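Local coordinates for protein cellulose hydrolase (Bacillus licheniformis, PDB 4YZT) that hydrolyses internal beta-1,4-glucosidic bonds of cellulose as a three-module family 5 (subfamily 4) endoglucanase and binds cellotetraose, at residues N30-W35 against M299-W304; F290-H295 against I328-G333; K69-P74 against R107-V112. One frame throughout, in Å; residues are numbered along the deposited sequence.

Contact 1 (N30-W35 against M299-W304); sequences NMSPGW and MVPMWW. With BGC (beta-D-glucopyranose), chain B; BGC (beta-D-glucopyranose), chain C.
Gly34 is held by two backbone hydrogen bonds, one to Pro301 and one to Trp303. Gly34 N gives its proton to Pro301 O at 2.9 Å. Trp303 N returns one to Gly34 O, also at 2.9 Å; the bond is nearly straight (174° at the hydrogen), but the donor stands above the carbonyl plane. A water donates to both acceptors, 2.7 Å from Pro301 O and 2.9 Å from Gly34 O. Each of the two carbonyl oxygens therefore accepts a second hydrogen bond inside the buried contact. A cis peptide bond precedes Pro33, where the chain passes from helix 24-31 to strand 34-36. Gly34 pairs with Met302 and Trp35 with Trp303, all in parallel register. These are the first and the last strand of the eight-stranded parallel barrel, so the contact closes the TIM barrel of the family 5 catalytic module.

The apolar contacts fall on both faces of the sheet. On the face of Met302, the side chain of that residue bends at chi3 (75°), and its CE comes over Gly34 CA at 4.1 Å. At the end of helix 24-31, Met31 CB packs against Val300 CG1 at 3.6 Å. On the other face, Trp303 CE3 lies near the plane of the Trp35 ring, at its CD1 edge. Trp303 also stacks on Tyr272.

Polar side chains find partners elsewhere. Ser32 OG touches Pro301 CD at 3.3 Å but is hydrogen-bonded to Gly331 O. Trp35 NE1 bonds Asp305.

The sugar contacts belong to Trp304, just past the strand. Its NE1 donates to O2 of the chain C glucose at 3.0 Å. The chain B glucose lies over one ring face, with C3 offset toward the rim.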
loop_
_atom_site.group_PDB
_atom_site.type_symbol
_atom_site.label_atom_id
_atom_site.label_comp_id
_atom_site.label_asym_id
_atom_site.label_seq_id
_atom_site.Cartn_x
_atom_site.Cartn_y
_atom_site.Cartn_z
ATOM N N ASN A 30 19.213 10.696 1.587
ATOM C CA ASN A 30 19.804 9.444 1.133
ATOM C C ASN A 30 18.807 8.324 0.844
ATOM O O ASN A 30 19.084 7.486 -0.022
ATOM C CB ASN A 30 20.816 8.931 2.157
ATOM C CG ASN A 30 22.056 9.797 2.239
ATOM O OD1 ASN A 30 22.393 10.521 1.297
ATOM N ND2 ASN A 30 22.750 9.716 3.370
ATOM N N MET A 31 17.667 8.295 1.548
ATOM C CA MET A 31 16.754 7.135 1.474
ATOM C C MET A 31 15.383 7.357 0.786
ATOM O O MET A 31 14.760 6.401 0.316
ATOM C CB MET A 31 16.492 6.580 2.885
ATOM C CG MET A 31 17.747 6.035 3.620
ATOM S SD MET A 31 17.305 5.123 5.134
ATOM C CE MET A 31 16.403 3.713 4.486
ATOM N N SER A 32 14.895 8.588 0.725
ATOM C CA SER A 32 13.534 8.809 0.212
ATOM C C SER A 32 13.523 8.885 -1.312
ATOM O O SER A 32 14.351 9.595 -1.880
ATOM C CB SER A 32 12.945 10.099 0.805
ATOM O OG SER A 32 11.647 10.351 0.301
ATOM N N PRO A 33 12.596 8.171 -1.981
ATOM C CA PRO A 33 11.571 7.238 -1.488
ATOM C C PRO A 33 12.031 5.787 -1.407
ATOM O O PRO A 33 12.916 5.365 -2.148
ATOM C CB PRO A 33 10.466 7.364 -2.538
ATOM C CG PRO A 33 11.210 7.564 -3.813
ATOM C CD PRO A 33 12.478 8.360 -3.440
ATOM N N GLY A 34 11.379 5.009 -0.549
ATOM C CA GLY A 34 11.727 3.607 -0.380
ATOM C C GLY A 34 10.636 2.670 -0.880
ATOM O O GLY A 34 9.505 3.097 -1.146
ATOM N N TRP A 35 10.975 1.387 -0.992
ATOM C CA TRP A 35 10.037 0.364 -1.462
ATOM C C TRP A 35 10.257 -0.955 -0.730
ATOM O O TRP A 35 11.403 -1.344 -0.491
ATOM C CB TRP A 35 10.217 0.184 -2.966
ATOM C CG TRP A 35 9.465 -0.929 -3.628
ATOM C CD1 TRP A 35 8.213 -0.858 -4.193
ATOM C CD2 TRP A 35 9.951 -2.254 -3.902
ATOM N NE1 TRP A 35 7.886 -2.070 -4.771
ATOM C CE2 TRP A 35 8.934 -2.939 -4.604
ATOM C CE3 TRP A 35 11.132 -2.934 -3.596
ATOM C CZ2 TRP A 35 9.074 -4.262 -5.021
ATOM C CZ3 TRP A 35 11.260 -4.258 -3.995
ATOM C CH2 TRP A 35 10.235 -4.909 -4.690
ATOM N N MET A 299 10.693 12.716 7.127
ATOM C CA MET A 299 10.495 11.302 7.427
ATOM C C MET A 299 10.600 10.470 6.153
ATOM O O MET A 299 9.964 10.786 5.155
ATOM C CB MET A 299 9.129 11.078 8.075
ATOM C CG MET A 299 8.941 11.874 9.340
ATOM S SD MET A 299 7.208 11.983 9.742
ATOM C CE MET A 299 7.319 12.914 11.272
ATOM N N VAL A 300 11.413 9.422 6.187
ATOM C CA VAL A 300 11.625 8.587 5.009
ATOM C C VAL A 300 10.402 7.691 4.783
ATOM O O VAL A 300 10.068 6.868 5.638
ATOM C CB VAL A 300 12.872 7.708 5.170
ATOM C CG1 VAL A 300 13.030 6.759 3.975
ATOM C CG2 VAL A 300 14.128 8.549 5.385
ATOM N N PRO A 301 9.714 7.865 3.644
ATOM C CA PRO A 301 8.549 7.019 3.370
ATOM C C PRO A 301 8.918 5.764 2.584
ATOM O O PRO A 301 9.475 5.858 1.478
ATOM C CB PRO A 301 7.639 7.942 2.547
ATOM C CG PRO A 301 8.592 8.867 1.826
ATOM C CD PRO A 301 9.864 8.955 2.662
ATOM N N MET A 302 8.607 4.599 3.149
ATOM C CA MET A 302 8.871 3.341 2.447
ATOM C C MET A 302 7.550 2.660 2.063
ATOM O O MET A 302 6.742 2.315 2.923
ATOM C CB MET A 302 9.749 2.422 3.311
ATOM C CG MET A 302 11.039 3.119 3.800
ATOM S SD MET A 302 12.362 2.025 4.368
ATOM C CE MET A 302 12.981 1.408 2.799
ATOM N N TRP A 303 7.352 2.469 0.758
ATOM C CA TRP A 303 6.058 2.040 0.184
ATOM C C TRP A 303 5.821 0.542 0.367
ATOM O O TRP A 303 6.694 -0.266 0.024
ATOM C CB TRP A 303 6.056 2.395 -1.312
ATOM C CG TRP A 303 4.748 2.555 -2.030
ATOM C CD1 TRP A 303 3.491 2.635 -1.496
ATOM C CD2 TRP A 303 4.591 2.690 -3.450
ATOM N NE1 TRP A 303 2.557 2.799 -2.513
ATOM C CE2 TRP A 303 3.216 2.845 -3.714
ATOM C CE3 TRP A 303 5.486 2.693 -4.521
ATOM C CZ2 TRP A 303 2.715 2.993 -5.010
ATOM C CZ3 TRP A 303 4.986 2.846 -5.809
ATOM C CH2 TRP A 303 3.614 2.980 -6.038
ATOM N N TRP A 304 4.662 0.165 0.896
ATOM C CA TRP A 304 4.353 -1.267 1.022
ATOM C C TRP A 304 3.822 -1.821 -0.281
ATOM O O TRP A 304 2.787 -1.383 -0.801
ATOM C CB TRP A 304 3.349 -1.551 2.148
ATOM C CG TRP A 304 3.067 -3.038 2.270
ATOM C CD1 TRP A 304 1.916 -3.696 1.936
ATOM C CD2 TRP A 304 3.982 -4.046 2.743
ATOM N NE1 TRP A 304 2.062 -5.055 2.163
ATOM C CE2 TRP A 304 3.318 -5.290 2.664
ATOM C CE3 TRP A 304 5.297 -4.011 3.226
ATOM C CZ2 TRP A 304 3.922 -6.489 3.058
ATOM C CZ3 TRP A 304 5.894 -5.199 3.615
ATOM C CH2 TRP A 304 5.207 -6.423 3.526
HETATM C C2 BGC B . 2.686 -5.705 8.115
HETATM C C3 BGC B . 2.647 -6.226 6.722
HETATM C C4 BGC B . 1.275 -6.346 6.225
HETATM C C5 BGC B . 0.598 -4.978 6.313
HETATM C C6 BGC B . -0.795 -4.893 5.751
HETATM C C1 BGC B . 1.934 -4.403 8.048
HETATM O O1 BGC B . 2.128 -3.517 9.109
HETATM O O2 BGC B . 4.049 -5.399 8.548
HETATM O O3 BGC B . 3.395 -7.515 6.577
HETATM O O4 BGC B . 1.321 -6.846 4.841
HETATM O O5 BGC B . 0.542 -4.615 7.729
HETATM O O6 BGC B . -1.632 -5.690 6.575
HETATM C C2 BGC C . 0.300 -8.231 3.185
HETATM C C3 BGC C . -0.639 -9.373 2.962
HETATM C C4 BGC C . -0.228 -10.555 3.784
HETATM C C5 BGC C . -0.133 -10.183 5.252
HETATM C C6 BGC C . 0.336 -11.371 6.051
HETATM C C1 BGC C . 0.384 -7.887 4.651
HETATM O O2 BGC C . -0.103 -7.060 2.440
HETATM O O3 BGC C . -0.676 -9.685 1.535
HETATM O O4 BGC C . -1.179 -11.687 3.684
HETATM O O5 BGC C . 0.793 -9.053 5.472
HETATM O O6 BGC C . 0.230 -11.097 7.447
HETATM O O HOH W 1 8.062 5.537 -0.810
#

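Contact 2 (F290-H295 against I328-G333); sequences FVRLAH and IQAGRG
His295 has CG anti to its backbone N (chi1 -159°), on the side of the turn Ala330-Gly333; the imidazole then lies against that turn. Val291 CG1 is likewise anti to the backbone N (chi1 177°) and reaches the last turn of the other helix. The ring of His295 lies with one face against Gly333. Gly333 CA sits 3.5 Å from the ring centroid and 15° off the normal, a CH-pi contact over the centre of the ring. His295 CD2 approaches Gly331 O at 3.3 Å. His295 NE2 is close to Gly333 N, but the angle is too poor for a hydrogen bond.

The peptide of Gly333 is held by its own helix end. Helix 321-330 finishes in a Schellman motif: Gly333 N bonds Ala330 O at 2.9 Å, and Val334 N bonds Gln329 O. Gly333 is the C-prime residue, with positive phi. The contact thus sets helix 280-296, which leads into the last barrel strand, beside the end of the next helix in the chain, 321-330, in the TIM-barrel module.

Deeper in, Val291 CG1 packs on Ala330 CB at 3.6 Å and meets Gly331 N at 3.4 Å. Val291 also rests on Pro301 of strand 299-303. At the outer side, Arg292 touches Ala330 with its aliphatic part, Arg292 CG 4.0 Å from Ala330 CB. The Arg292 guanidinium forms a salt bridge with Asp288. Arg332 turns back along its own segment. Its NH1 donates to Ile328 O at 3.3 Å, with the acceptor in the guanidinium plane, while NH2 bonds Gly67 O.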
loop_
_atom_site.group_PDB
_atom_site.type_symbol
_atom_site.label_atom_id
_atom_site.label_comp_id
_atom_site.label_asym_id
_atom_site.label_seq_id
_atom_site.Cartn_x
_atom_site.Cartn_y
_atom_site.Cartn_z
ATOM N N PHE A 290 0.361 12.205 1.167
ATOM C CA PHE A 290 1.126 11.590 2.243
ATOM C C PHE A 290 2.634 11.686 2.027
ATOM O O PHE A 290 3.372 12.006 2.958
ATOM C CB PHE A 290 0.760 10.121 2.450
ATOM C CG PHE A 290 1.481 9.518 3.613
ATOM C CD1 PHE A 290 1.107 9.847 4.909
ATOM C CD2 PHE A 290 2.564 8.667 3.420
ATOM C CE1 PHE A 290 1.788 9.332 5.994
ATOM C CE2 PHE A 290 3.247 8.139 4.502
ATOM C CZ PHE A 290 2.862 8.470 5.786
ATOM N N VAL A 291 3.106 11.404 0.820
ATOM C CA VAL A 291 4.551 11.420 0.616
ATOM C C VAL A 291 5.099 12.847 0.753
ATOM O O VAL A 291 6.182 13.040 1.313
ATOM C CB VAL A 291 4.937 10.808 -0.747
ATOM C CG1 VAL A 291 6.466 10.906 -0.978
ATOM C CG2 VAL A 291 4.496 9.358 -0.780
ATOM N N ARG A 292 4.352 13.841 0.271
ATOM C CA ARG A 292 4.789 15.231 0.428
ATOM C C ARG A 292 4.827 15.627 1.900
ATOM O O ARG A 292 5.707 16.364 2.314
ATOM C CB ARG A 292 3.894 16.203 -0.360
ATOM C CG ARG A 292 4.117 16.141 -1.873
ATOM C CD ARG A 292 3.733 17.430 -2.595
ATOM N NE ARG A 292 2.290 17.628 -2.724
ATOM C CZ ARG A 292 1.556 18.377 -1.904
ATOM N NH1 ARG A 292 2.126 18.995 -0.879
ATOM N NH2 ARG A 292 0.247 18.502 -2.106
ATOM N N LEU A 293 3.877 15.142 2.694
ATOM C CA LEU A 293 3.880 15.446 4.122
ATOM C C LEU A 293 5.065 14.780 4.833
ATOM O O LEU A 293 5.725 15.408 5.666
ATOM C CB LEU A 293 2.563 15.028 4.773
ATOM C CG LEU A 293 1.360 15.923 4.475
ATOM C CD1 LEU A 293 0.045 15.250 4.941
ATOM C CD2 LEU A 293 1.553 17.280 5.156
ATOM N N ALA A 294 5.341 13.520 4.502
ATOM C CA ALA A 294 6.520 12.841 5.039
ATOM C C ALA A 294 7.795 13.624 4.684
ATOM O O ALA A 294 8.654 13.872 5.531
ATOM C CB ALA A 294 6.601 11.416 4.517
ATOM N N HIS A 295 7.909 14.033 3.425
ATOM C CA HIS A 295 9.074 14.804 3.010
ATOM C C HIS A 295 9.173 16.121 3.785
ATOM O O HIS A 295 10.248 16.476 4.275
ATOM C CB HIS A 295 9.032 15.061 1.494
ATOM C CG HIS A 295 10.373 15.380 0.903
ATOM N ND1 HIS A 295 10.857 16.669 0.807
ATOM C CD2 HIS A 295 11.339 14.580 0.392
ATOM C CE1 HIS A 295 12.063 16.647 0.269
ATOM N NE2 HIS A 295 12.376 15.392 -0.003
ATOM N N ILE A 328 7.842 8.665 -6.676
ATOM C CA ILE A 328 9.210 9.011 -7.054
ATOM C C ILE A 328 9.488 10.520 -6.990
ATOM O O ILE A 328 10.517 10.956 -6.461
ATOM C CB ILE A 328 9.503 8.487 -8.477
ATOM C CG1 ILE A 328 9.486 6.959 -8.457
ATOM C CG2 ILE A 328 10.832 9.035 -9.018
ATOM C CD1 ILE A 328 10.419 6.359 -7.429
ATOM N N GLN A 329 8.569 11.314 -7.527
ATOM C CA GLN A 329 8.732 12.769 -7.533
ATOM C C GLN A 329 8.488 13.358 -6.135
ATOM O O GLN A 329 9.302 14.126 -5.613
ATOM C CB GLN A 329 7.786 13.392 -8.558
ATOM C CG GLN A 329 8.113 12.993 -9.995
ATOM C CD GLN A 329 9.466 13.511 -10.433
ATOM O OE1 GLN A 329 9.840 14.639 -10.115
ATOM N NE2 GLN A 329 10.211 12.687 -11.172
ATOM N N ALA A 330 7.373 12.978 -5.521
ATOM C CA ALA A 330 7.044 13.499 -4.204
ATOM C C ALA A 330 8.111 13.114 -3.169
ATOM O O ALA A 330 8.407 13.889 -2.262
ATOM C CB ALA A 330 5.671 13.008 -3.765
ATOM N N GLY A 331 8.696 11.931 -3.321
ATOM C CA GLY A 331 9.708 11.463 -2.389
ATOM C C GLY A 331 11.019 12.218 -2.524
ATOM O O GLY A 331 11.890 12.104 -1.650
ATOM N N ARG A 332 11.164 12.971 -3.620
ATOM C CA ARG A 332 12.301 13.876 -3.817
ATOM C C ARG A 332 11.927 15.330 -3.537
ATOM O O ARG A 332 12.693 16.250 -3.849
ATOM C CB ARG A 332 12.841 13.744 -5.245
ATOM C CG ARG A 332 13.638 12.479 -5.471
ATOM C CD ARG A 332 13.918 12.223 -6.955
ATOM N NE ARG A 332 14.912 11.162 -7.108
ATOM C CZ ARG A 332 14.647 9.860 -7.003
ATOM N NH1 ARG A 332 13.402 9.454 -6.752
ATOM N NH2 ARG A 332 15.624 8.963 -7.145
ATOM N N GLY A 333 10.743 15.538 -2.966
ATOM C CA GLY A 333 10.291 16.873 -2.603
ATOM C C GLY A 333 9.681 17.673 -3.742
ATOM O O GLY A 333 9.583 18.892 -3.659
#

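Contact 3 (K69-P74 against R107-V112); sequences KSVRIP and REFYVV
Val71 and Ile73 form three of the four backbone hydrogen bonds that join strand 70-73 to strand 110-114. Val71 N donates to Tyr110 O at 2.9 Å, and Val71 O accepts from Val112 N at the same length. Ile73 N bonds Val112 O at 2.8 Å. The fourth bond, from Tyr110 N to Lys69 O at 3.1 Å, starts the ladder. A water also donates to Lys69 O and links it to Glu108 O. With helix 91-105 between them in the chain, the strands make a beta-alpha-beta unit of the TIM barrel. The axes of strand segments 70-73 and 110-112 run parallel, at 20° to each other.

Ser70, Arg72, Tyr110 and Val112 share one face of the sheet. Arg72 CG lies 4.0 Å from Val112 CG1, and CG is anti to the backbone N (chi1 176°). From there the chain stays extended to NE, and the guanidinium is held by residues outside the two strands. It forms salt bridges with Glu158 and Glu271 and hydrogen-bonds Asn161 and Asn36. Glu271 and Asn161 belong to the glycan pocket, and the Arg72 side chain comes within about 5 Å of a bound glucose. It probably helps to position these first-shell groups. Ser70 OG is hydrogen-bonded to Met31 O.

The opposite face is apolar and meets helix 91-105 at Ala104. Here Val71 and Val111 lie side by side, pointing the same way. Ile73 CD1 reaches Val111 CG1 at 3.6 Å, the two side chains crossing obliquely. Val71 and Phe109 cross at about a right angle. Val71 CG1 stands over the centre of the Phe109 ring, 3.8 Å from its centroid and 5° off the normal.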
loop_
_atom_site.group_PDB
_atom_site.type_symbol
_atom_site.label_atom_id
_atom_site.label_comp_id
_atom_site.label_asym_id
_atom_site.label_seq_id
_atom_site.Cartn_x
_atom_site.Cartn_y
_atom_site.Cartn_z
ATOM N N LYS A 69 15.354 5.105 -3.810
ATOM C CA LYS A 69 16.693 5.215 -3.228
ATOM C C LYS A 69 16.952 4.146 -2.161
ATOM O O LYS A 69 18.100 3.853 -1.818
ATOM C CB LYS A 69 16.906 6.600 -2.624
ATOM C CG LYS A 69 16.954 7.722 -3.648
ATOM C CD LYS A 69 17.327 9.028 -2.964
ATOM C CE LYS A 69 17.272 10.216 -3.906
ATOM N NZ LYS A 69 17.588 11.472 -3.160
ATOM N N SER A 70 15.893 3.570 -1.615
ATOM C CA SER A 70 16.074 2.565 -0.572
ATOM C C SER A 70 15.076 1.419 -0.716
ATOM O O SER A 70 14.023 1.580 -1.330
ATOM C CB SER A 70 15.952 3.200 0.822
ATOM O OG SER A 70 14.667 3.767 1.021
ATOM N N VAL A 71 15.440 0.253 -0.188
ATOM C CA VAL A 71 14.543 -0.886 -0.155
ATOM C C VAL A 71 14.512 -1.477 1.250
ATOM O O VAL A 71 15.517 -1.492 1.960
ATOM C CB VAL A 71 14.932 -1.989 -1.184
ATOM C CG1 VAL A 71 14.993 -1.406 -2.598
ATOM C CG2 VAL A 71 16.254 -2.653 -0.821
ATOM N N ARG A 72 13.334 -1.936 1.643
ATOM C CA ARG A 72 13.167 -2.689 2.878
ATOM C C ARG A 72 12.955 -4.151 2.538
ATOM O O ARG A 72 12.122 -4.479 1.702
ATOM C CB ARG A 72 11.985 -2.149 3.688
ATOM C CG ARG A 72 11.649 -2.915 4.967
ATOM C CD ARG A 72 10.803 -1.994 5.824
ATOM N NE ARG A 72 10.397 -2.470 7.152
ATOM C CZ ARG A 72 9.225 -3.037 7.445
ATOM N NH1 ARG A 72 8.336 -3.308 6.486
ATOM N NH2 ARG A 72 8.946 -3.367 8.709
ATOM N N ILE A 73 13.732 -5.020 3.175
ATOM C CA ILE A 73 13.657 -6.455 2.914
ATOM C C ILE A 73 13.161 -7.160 4.166
ATOM O O ILE A 73 13.951 -7.521 5.045
ATOM C CB ILE A 73 15.032 -7.042 2.475
ATOM C CG1 ILE A 73 15.578 -6.291 1.255
ATOM C CG2 ILE A 73 14.926 -8.533 2.163
ATOM C CD1 ILE A 73 17.031 -6.610 0.932
ATOM N N PRO A 74 11.836 -7.323 4.273
ATOM C CA PRO A 74 11.309 -8.044 5.434
ATOM C C PRO A 74 11.699 -9.506 5.378
ATOM O O PRO A 74 11.639 -10.120 4.311
ATOM C CB PRO A 74 9.784 -7.849 5.322
ATOM C CG PRO A 74 9.521 -7.452 3.944
ATOM C CD PRO A 74 10.762 -6.745 3.438
ATOM N N ARG A 107 23.408 -2.444 -5.765
ATOM C CA ARG A 107 22.711 -1.468 -6.605
ATOM C C ARG A 107 22.666 -0.101 -5.925
ATOM O O ARG A 107 21.920 0.788 -6.338
ATOM C CB ARG A 107 21.304 -1.966 -6.945
ATOM C CG ARG A 107 21.355 -2.870 -8.156
ATOM C CD ARG A 107 20.560 -4.127 -8.018
ATOM N NE ARG A 107 20.791 -4.976 -9.183
ATOM C CZ ARG A 107 21.486 -6.109 -9.161
ATOM N NH1 ARG A 107 22.007 -6.555 -8.016
ATOM N NH2 ARG A 107 21.647 -6.800 -10.281
ATOM N N GLU A 108 23.498 0.039 -4.892
ATOM C CA GLU A 108 23.686 1.278 -4.140
ATOM C C GLU A 108 22.460 1.733 -3.356
ATOM O O GLU A 108 22.427 2.863 -2.870
ATOM C CB GLU A 108 24.139 2.404 -5.072
ATOM C CG GLU A 108 25.381 2.066 -5.842
ATOM C CD GLU A 108 26.615 2.600 -5.158
ATOM O OE1 GLU A 108 26.817 2.292 -3.967
ATOM O OE2 GLU A 108 27.364 3.352 -5.823
ATOM N N PHE A 109 21.457 0.865 -3.223
ATOM C CA PHE A 109 20.335 1.144 -2.319
ATOM C C PHE A 109 20.785 1.305 -0.868
ATOM O O PHE A 109 21.747 0.660 -0.414
ATOM C CB PHE A 109 19.295 0.012 -2.357
ATOM C CG PHE A 109 18.519 -0.086 -3.643
ATOM C CD1 PHE A 109 17.707 0.962 -4.070
ATOM C CD2 PHE A 109 18.548 -1.248 -4.397
ATOM C CE1 PHE A 109 16.969 0.857 -5.251
ATOM C CE2 PHE A 109 17.815 -1.355 -5.572
ATOM C CZ PHE A 109 17.028 -0.301 -6.005
ATOM N N TYR A 110 20.069 2.131 -0.119
ATOM C CA TYR A 110 20.096 1.973 1.326
ATOM C C TYR A 110 19.115 0.844 1.608
ATOM O O TYR A 110 18.061 0.773 0.984
ATOM C CB TYR A 110 19.719 3.259 2.048
ATOM C CG TYR A 110 20.857 4.246 2.085
ATOM C CD1 TYR A 110 21.204 4.966 0.949
ATOM C CD2 TYR A 110 21.596 4.447 3.244
ATOM C CE1 TYR A 110 22.242 5.868 0.961
ATOM C CE2 TYR A 110 22.647 5.353 3.265
ATOM C CZ TYR A 110 22.959 6.054 2.118
ATOM O OH TYR A 110 23.997 6.951 2.122
ATOM N N VAL A 111 19.475 -0.056 2.512
ATOM C CA VAL A 111 18.736 -1.302 2.655
ATOM C C VAL A 111 18.344 -1.529 4.116
ATOM O O VAL A 111 19.190 -1.400 4.994
ATOM C CB VAL A 111 19.571 -2.508 2.149
ATOM C CG1 VAL A 111 18.784 -3.814 2.302
ATOM C CG2 VAL A 111 20.016 -2.302 0.687
ATOM N N VAL A 112 17.062 -1.844 4.362
ATOM C CA VAL A 112 16.584 -2.170 5.703
ATOM C C VAL A 112 16.363 -3.678 5.829
ATOM O O VAL A 112 15.537 -4.255 5.115
ATOM C CB VAL A 112 15.281 -1.428 6.030
ATOM C CG1 VAL A 112 14.707 -1.866 7.401
ATOM C CG2 VAL A 112 15.527 0.077 5.994
HETATM O O HOH W 2 20.174 4.657 -3.358
#

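Overall arrangement
From the N terminus, residues 30-35 open contact 1 with the first barrel strand. Contact 3 comes next: 69-74 pairs with 107-112 and closes a short loop through helix 91-105. It lies wholly within the long loop that contact 1 spans. Residues 290-295 then open contact 2, and 299-304 closes contact 1 before 328-333 closes contact 2, so these two cross. Contacts 1 and 3 share the barrel sheet, where strands 34-36 and 70-73 are neighbours and Trp35 O meets Arg72 N. Contact 2 joins two outer helices next to the barrel closure. Where helix 280-296 runs into strand 299-303, Met299 N lies close to Ala294 O, linking contacts 1 and 2.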